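Local coordinates for imelysin-like protein (PDB 3PF0) that is of unknown function but belongs to the imelysin-like (peptidase M75) family and may be a metalloendopeptidase, at residues A[59-63]-A[281-285]; A[227-232]-A[352-358]. All coordinates share one frame; numbering follows the deposited sequence.

Contact 1 (59-63 with 281-285) and contact 2 (227-232 with 352-358) lie about 16 Å apart, centre to centre, in a helical chain without strands. Contact 1 is the more buried and the closer to the chain centre. It joins helix 48-84 to the end of helix 268-283 through one long apolar side chain, whose tip meets a buried carboxylate, with K281 and D61 at the margin. Contact 2 is only partly buried. It lays the C-terminal tail along helix 225-250, with leucine, isoleucine and phenylalanine packing inside and asparagine bonds to the tail backbone. They share no helix but touch where V63 packs on W230. Helix 225-250 also packs against A282 and M283 through L234.

Contact 1 of 2, residues A[59-63]-A[281-285]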
loop_
_atom_site.group_PDB
_atom_site.type_symbol
_atom_site.label_atom_id
_atom_site.label_comp_id
_atom_site.label_asym_id
_atom_site.label_seq_id
_atom_site.Cartn_x
_atom_site.Cartn_y
_atom_site.Cartn_z
ATOM N N ALA A 59 9.446 -2.023 13.397
ATOM C CA ALA A 59 8.313 -2.884 13.723
ATOM C C ALA A 59 7.268 -2.128 14.560
ATOM O O ALA A 59 6.103 -2.070 14.171
ATOM C CB ALA A 59 8.795 -4.127 14.468
ATOM N N ASN A 60 7.704 -1.488 15.647
ATOM C CA ASN A 60 6.834 -0.794 16.588
ATOM C C ASN A 60 6.282 0.541 16.094
ATOM O O ASN A 60 5.141 0.856 16.433
ATOM C CB ASN A 60 7.568 -0.570 17.923
ATOM C CG ASN A 60 7.795 -1.842 18.706
ATOM O OD1 ASN A 60 7.024 -2.808 18.616
ATOM N ND2 ASN A 60 8.839 -1.858 19.527
ATOM N N ASP A 61 7.082 1.352 15.374
ATOM C CA ASP A 61 6.647 2.691 14.972
ATOM C C ASP A 61 6.170 2.797 13.513
ATOM O O ASP A 61 5.588 3.827 13.161
ATOM C CB ASP A 61 7.763 3.717 15.230
ATOM C CG ASP A 61 8.199 3.793 16.693
ATOM O OD1 ASP A 61 7.367 3.484 17.586
ATOM O OD2 ASP A 61 9.362 4.172 16.949
HETATM N N MSE A 62 6.365 1.758 12.680
HETATM C CA MSE A 62 5.934 1.881 11.287
HETATM C C MSE A 62 5.096 0.708 10.782
HETATM O O MSE A 62 3.997 0.944 10.281
HETATM C CB MSE A 62 7.136 2.097 10.361
HETATM C CG MSE A 62 7.690 3.509 10.456
HETATM SE SE MSE A 62 9.125 3.841 9.218
HETATM C CE MSE A 62 9.973 5.368 10.113
ATOM N N VAL A 63 5.597 -0.532 10.904
ATOM C CA VAL A 63 4.932 -1.727 10.376
ATOM C C VAL A 63 3.598 -1.990 11.116
ATOM O O VAL A 63 2.537 -1.961 10.470
ATOM C CB VAL A 63 5.866 -2.966 10.390
ATOM C CG1 VAL A 63 5.135 -4.218 9.920
ATOM C CG2 VAL A 63 7.119 -2.722 9.550
ATOM N N LYS A 281 8.626 9.123 5.118
ATOM C CA LYS A 281 8.660 8.933 6.576
ATOM C C LYS A 281 9.796 7.973 6.955
ATOM O O LYS A 281 10.467 8.189 7.960
ATOM C CB LYS A 281 7.308 8.387 7.073
ATOM C CG LYS A 281 6.953 8.804 8.494
ATOM C CD LYS A 281 6.256 7.688 9.252
ATOM C CE LYS A 281 6.158 7.992 10.727
ATOM N NZ LYS A 281 5.849 6.772 11.522
ATOM N N ALA A 282 10.022 6.929 6.128
ATOM C CA ALA A 282 11.073 5.935 6.326
ATOM C C ALA A 282 12.463 6.504 5.990
ATOM O O ALA A 282 13.407 6.255 6.741
ATOM C CB ALA A 282 10.790 4.705 5.475
HETATM N N MSE A 283 12.584 7.267 4.873
HETATM C CA MSE A 283 13.845 7.846 4.389
HETATM C C MSE A 283 14.329 9.048 5.206
HETATM O O MSE A 283 15.542 9.250 5.283
HETATM C CB MSE A 283 13.745 8.269 2.911
HETATM C CG MSE A 283 13.562 7.105 1.932
HETATM SE SE MSE A 283 14.722 5.587 2.280
HETATM C CE MSE A 283 13.847 4.272 1.159
ATOM N N THR A 284 13.407 9.864 5.772
ATOM C CA THR A 284 13.762 11.061 6.558
ATOM C C THR A 284 13.684 10.775 8.077
ATOM O O THR A 284 13.784 11.704 8.890
ATOM C CB THR A 284 12.895 12.280 6.171
ATOM O OG1 THR A 284 11.540 12.058 6.570
ATOM C CG2 THR A 284 12.984 12.630 4.677
ATOM N N ASP A 285 13.524 9.487 8.443
ATOM C CA ASP A 285 13.460 9.011 9.817
ATOM C C ASP A 285 14.779 9.357 10.535
ATOM O O ASP A 285 15.842 8.971 10.046
ATOM C CB ASP A 285 13.177 7.493 9.823
ATOM C CG ASP A 285 13.275 6.760 11.152
ATOM O OD1 ASP A 285 13.092 7.407 12.213
ATOM O OD2 ASP A 285 13.483 5.531 11.129
#
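M62 and A282 mark the nearest approach of the two backbones, 8.2 Å between their CA atoms. Segment 59-63 is helical and includes a wider pi-type turn. Segment 281-285 is the last turn of helix 268-283 and the short link beyond it. T284 leaves the helical conformation, and D285 is the N-cap of helix 286-292. One side chain bridges most of the gap. M62, a selenomethionine, has CG anti to its carbonyl carbon (chi1 -75°) and runs extended from there, which carries CE across to the far backbone. CE of M62 lies 3.6 Å from O of K281 and 3.7 Å from OD2 of D285. SE of M62 rests on the methyl group of A282, 4.2 Å from CB of A282. The contact therefore packs the long helix 48-84 against a helix-to-helix corner of this all-alpha fold. K281 slides past M62 in the opposite direction, and its NZ comes 3.9 Å from CG of M62. NZ of K281 is also 3.4 Å from O of D61, but the angle is too poor for a hydrogen bond. The two carboxylates turn to H57, one helical turn before D61: OD2 of D61 bonds ND1, and OD2 of D285 bonds NE2.

Contact 2 of 2, residues A[227-232]-A[352-358]; sequences LNQWFN and LGIRVGF
The F231 ring takes CD1 of L352 over the centre of one face, 3.7 Å from the ring centroid, in a CH-pi contact. W230 CD1 lies on the opposite face, toward the rim, and L227 CD1 meets the edge in plane. F358 is poorly ordered; as modelled, its ring stacks with the Q229 amide, the planes 18° apart, with CG of Q229 over its centre and ND2 of N228 at its edge. CD1 of I354 packs against CB of F231 (3.6 Å). Two asparagines one turn apart hold the tail. N228 OD1 accepts from N of R355 (2.8 Å), nearly in line with its C=O, and also lies over one face of the guanidinium, whose NH2 makes a salt bridge with D224. N232 OD1 accepts from N of G357 (2.7 Å). ND2 of N232 donates to O of R355 (2.8 Å) and to O of N228 (2.8 Å), both close to the amide plane. A leucine here would probably leave G357 N and R355 O without these mates and free the tail around 355-357 to move. The tail follows a Schellman motif at G353. Lacking regular secondary structure, it satisfies part of its backbone with asparagine amides, which help to hold its path at 354-357.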
loop_
_atom_site.group_PDB
_atom_site.type_symbol
_atom_site.label_atom_id
_atom_site.label_comp_id
_atom_site.label_asym_id
_atom_site.label_seq_id
_atom_site.Cartn_x
_atom_site.Cartn_y
_atom_site.Cartn_z
ATOM N N LEU A 227 17.651 -6.093 8.025
ATOM C CA LEU A 227 17.920 -4.814 7.379
ATOM C C LEU A 227 17.848 -4.957 5.850
ATOM O O LEU A 227 17.272 -4.091 5.183
ATOM C CB LEU A 227 19.295 -4.291 7.819
ATOM C CG LEU A 227 19.555 -2.795 7.628
ATOM C CD1 LEU A 227 18.949 -1.979 8.770
ATOM C CD2 LEU A 227 21.048 -2.518 7.525
ATOM N N ASN A 228 18.369 -6.080 5.310
ATOM C CA ASN A 228 18.353 -6.343 3.871
ATOM C C ASN A 228 16.916 -6.497 3.349
ATOM O O ASN A 228 16.577 -5.885 2.336
ATOM C CB ASN A 228 19.187 -7.579 3.512
ATOM C CG ASN A 228 19.508 -7.659 2.038
ATOM O OD1 ASN A 228 20.320 -6.891 1.514
ATOM N ND2 ASN A 228 18.857 -8.566 1.326
ATOM N N GLN A 229 16.073 -7.277 4.059
ATOM C CA GLN A 229 14.686 -7.523 3.678
ATOM C C GLN A 229 13.854 -6.251 3.759
ATOM O O GLN A 229 13.044 -6.014 2.866
ATOM C CB GLN A 229 14.049 -8.630 4.544
ATOM C CG GLN A 229 12.774 -9.207 3.904
ATOM C CD GLN A 229 12.393 -10.591 4.360
ATOM O OE1 GLN A 229 12.563 -10.980 5.524
ATOM N NE2 GLN A 229 11.789 -11.337 3.456
ATOM N N TRP A 230 14.041 -5.454 4.826
ATOM C CA TRP A 230 13.319 -4.208 5.068
ATOM C C TRP A 230 13.553 -3.181 3.933
ATOM O O TRP A 230 12.579 -2.672 3.380
ATOM C CB TRP A 230 13.709 -3.621 6.443
ATOM C CG TRP A 230 13.322 -2.182 6.672
ATOM C CD1 TRP A 230 14.168 -1.137 6.881
ATOM C CD2 TRP A 230 11.993 -1.636 6.707
ATOM N NE1 TRP A 230 13.454 0.025 7.068
ATOM C CE2 TRP A 230 12.116 -0.251 6.971
ATOM C CE3 TRP A 230 10.707 -2.177 6.518
ATOM C CZ2 TRP A 230 11.005 0.598 7.065
ATOM C CZ3 TRP A 230 9.609 -1.335 6.604
ATOM C CH2 TRP A 230 9.761 0.033 6.887
ATOM N N PHE A 231 14.818 -2.889 3.582
ATOM C CA PHE A 231 15.115 -1.899 2.553
ATOM C C PHE A 231 14.808 -2.409 1.143
ATOM O O PHE A 231 14.494 -1.597 0.268
ATOM C CB PHE A 231 16.555 -1.392 2.655
ATOM C CG PHE A 231 16.717 -0.416 3.787
ATOM C CD1 PHE A 231 16.297 0.903 3.653
ATOM C CD2 PHE A 231 17.238 -0.822 5.008
ATOM C CE1 PHE A 231 16.417 1.802 4.713
ATOM C CE2 PHE A 231 17.345 0.074 6.072
ATOM C CZ PHE A 231 16.936 1.379 5.916
ATOM N N ASN A 232 14.850 -3.735 0.924
ATOM C CA ASN A 232 14.475 -4.276 -0.376
ATOM C C ASN A 232 12.957 -4.189 -0.527
ATOM O O ASN A 232 12.461 -4.009 -1.638
ATOM C CB ASN A 232 14.985 -5.694 -0.574
ATOM C CG ASN A 232 16.352 -5.701 -1.191
ATOM O OD1 ASN A 232 16.499 -5.541 -2.408
ATOM N ND2 ASN A 232 17.386 -5.785 -0.359
ATOM N N LEU A 352 24.559 1.341 3.418
ATOM C CA LEU A 352 24.104 0.500 4.526
ATOM C C LEU A 352 24.795 -0.885 4.517
ATOM O O LEU A 352 24.570 -1.680 5.432
ATOM C CB LEU A 352 22.571 0.340 4.488
ATOM C CG LEU A 352 21.738 1.597 4.799
ATOM C CD1 LEU A 352 20.313 1.446 4.290
ATOM C CD2 LEU A 352 21.738 1.919 6.288
ATOM N N GLY A 353 25.620 -1.145 3.497
ATOM C CA GLY A 353 26.360 -2.393 3.334
ATOM C C GLY A 353 25.520 -3.623 3.049
ATOM O O GLY A 353 25.972 -4.746 3.295
ATOM N N ILE A 354 24.293 -3.422 2.526
ATOM C CA ILE A 354 23.343 -4.495 2.197
ATOM C C ILE A 354 23.330 -4.731 0.668
ATOM O O ILE A 354 24.208 -4.206 -0.024
ATOM C CB ILE A 354 21.927 -4.254 2.797
ATOM C CG1 ILE A 354 21.402 -2.824 2.522
ATOM C CG2 ILE A 354 21.915 -4.608 4.295
ATOM C CD1 ILE A 354 19.960 -2.641 2.760
ATOM N N ARG A 355 22.387 -5.554 0.149
ATOM C CA ARG A 355 22.369 -5.922 -1.277
ATOM C C ARG A 355 21.063 -5.595 -1.991
ATOM O O ARG A 355 19.988 -5.639 -1.388
ATOM C CB ARG A 355 22.651 -7.431 -1.446
ATOM C CG ARG A 355 24.027 -7.870 -0.932
ATOM C CD ARG A 355 24.010 -9.233 -0.250
ATOM N NE ARG A 355 23.046 -9.314 0.853
ATOM C CZ ARG A 355 23.288 -8.933 2.104
ATOM N NH1 ARG A 355 24.471 -8.427 2.436
ATOM N NH2 ARG A 355 22.347 -9.046 3.032
ATOM N N VAL A 356 21.172 -5.290 -3.300
ATOM C CA VAL A 356 20.040 -5.037 -4.193
ATOM C C VAL A 356 19.499 -6.420 -4.565
ATOM O O VAL A 356 20.180 -7.179 -5.255
ATOM C CB VAL A 356 20.425 -4.176 -5.441
ATOM C CG1 VAL A 356 19.240 -4.005 -6.391
ATOM C CG2 VAL A 356 20.980 -2.814 -5.036
ATOM N N GLY A 357 18.332 -6.759 -4.033
ATOM C CA GLY A 357 17.690 -8.046 -4.266
ATOM C C GLY A 357 17.736 -8.970 -3.069
ATOM O O GLY A 357 18.791 -9.138 -2.446
ATOM N N PHE A 358 16.575 -9.574 -2.739
ATOM C CA PHE A 358 16.426 -10.512 -1.625
ATOM C C PHE A 358 16.119 -11.912 -2.153
ATOM O O PHE A 358 16.767 -12.878 -1.753
ATOM C CB PHE A 358 15.327 -10.043 -0.649
ATOM C CG PHE A 358 15.333 -10.768 0.677
ATOM C CD1 PHE A 358 16.163 -10.354 1.712
ATOM C CD2 PHE A 358 14.510 -11.868 0.891
ATOM C CE1 PHE A 358 16.187 -11.039 2.931
ATOM C CE2 PHE A 358 14.534 -12.553 2.110
ATOM C CZ PHE A 358 15.362 -12.126 3.126
#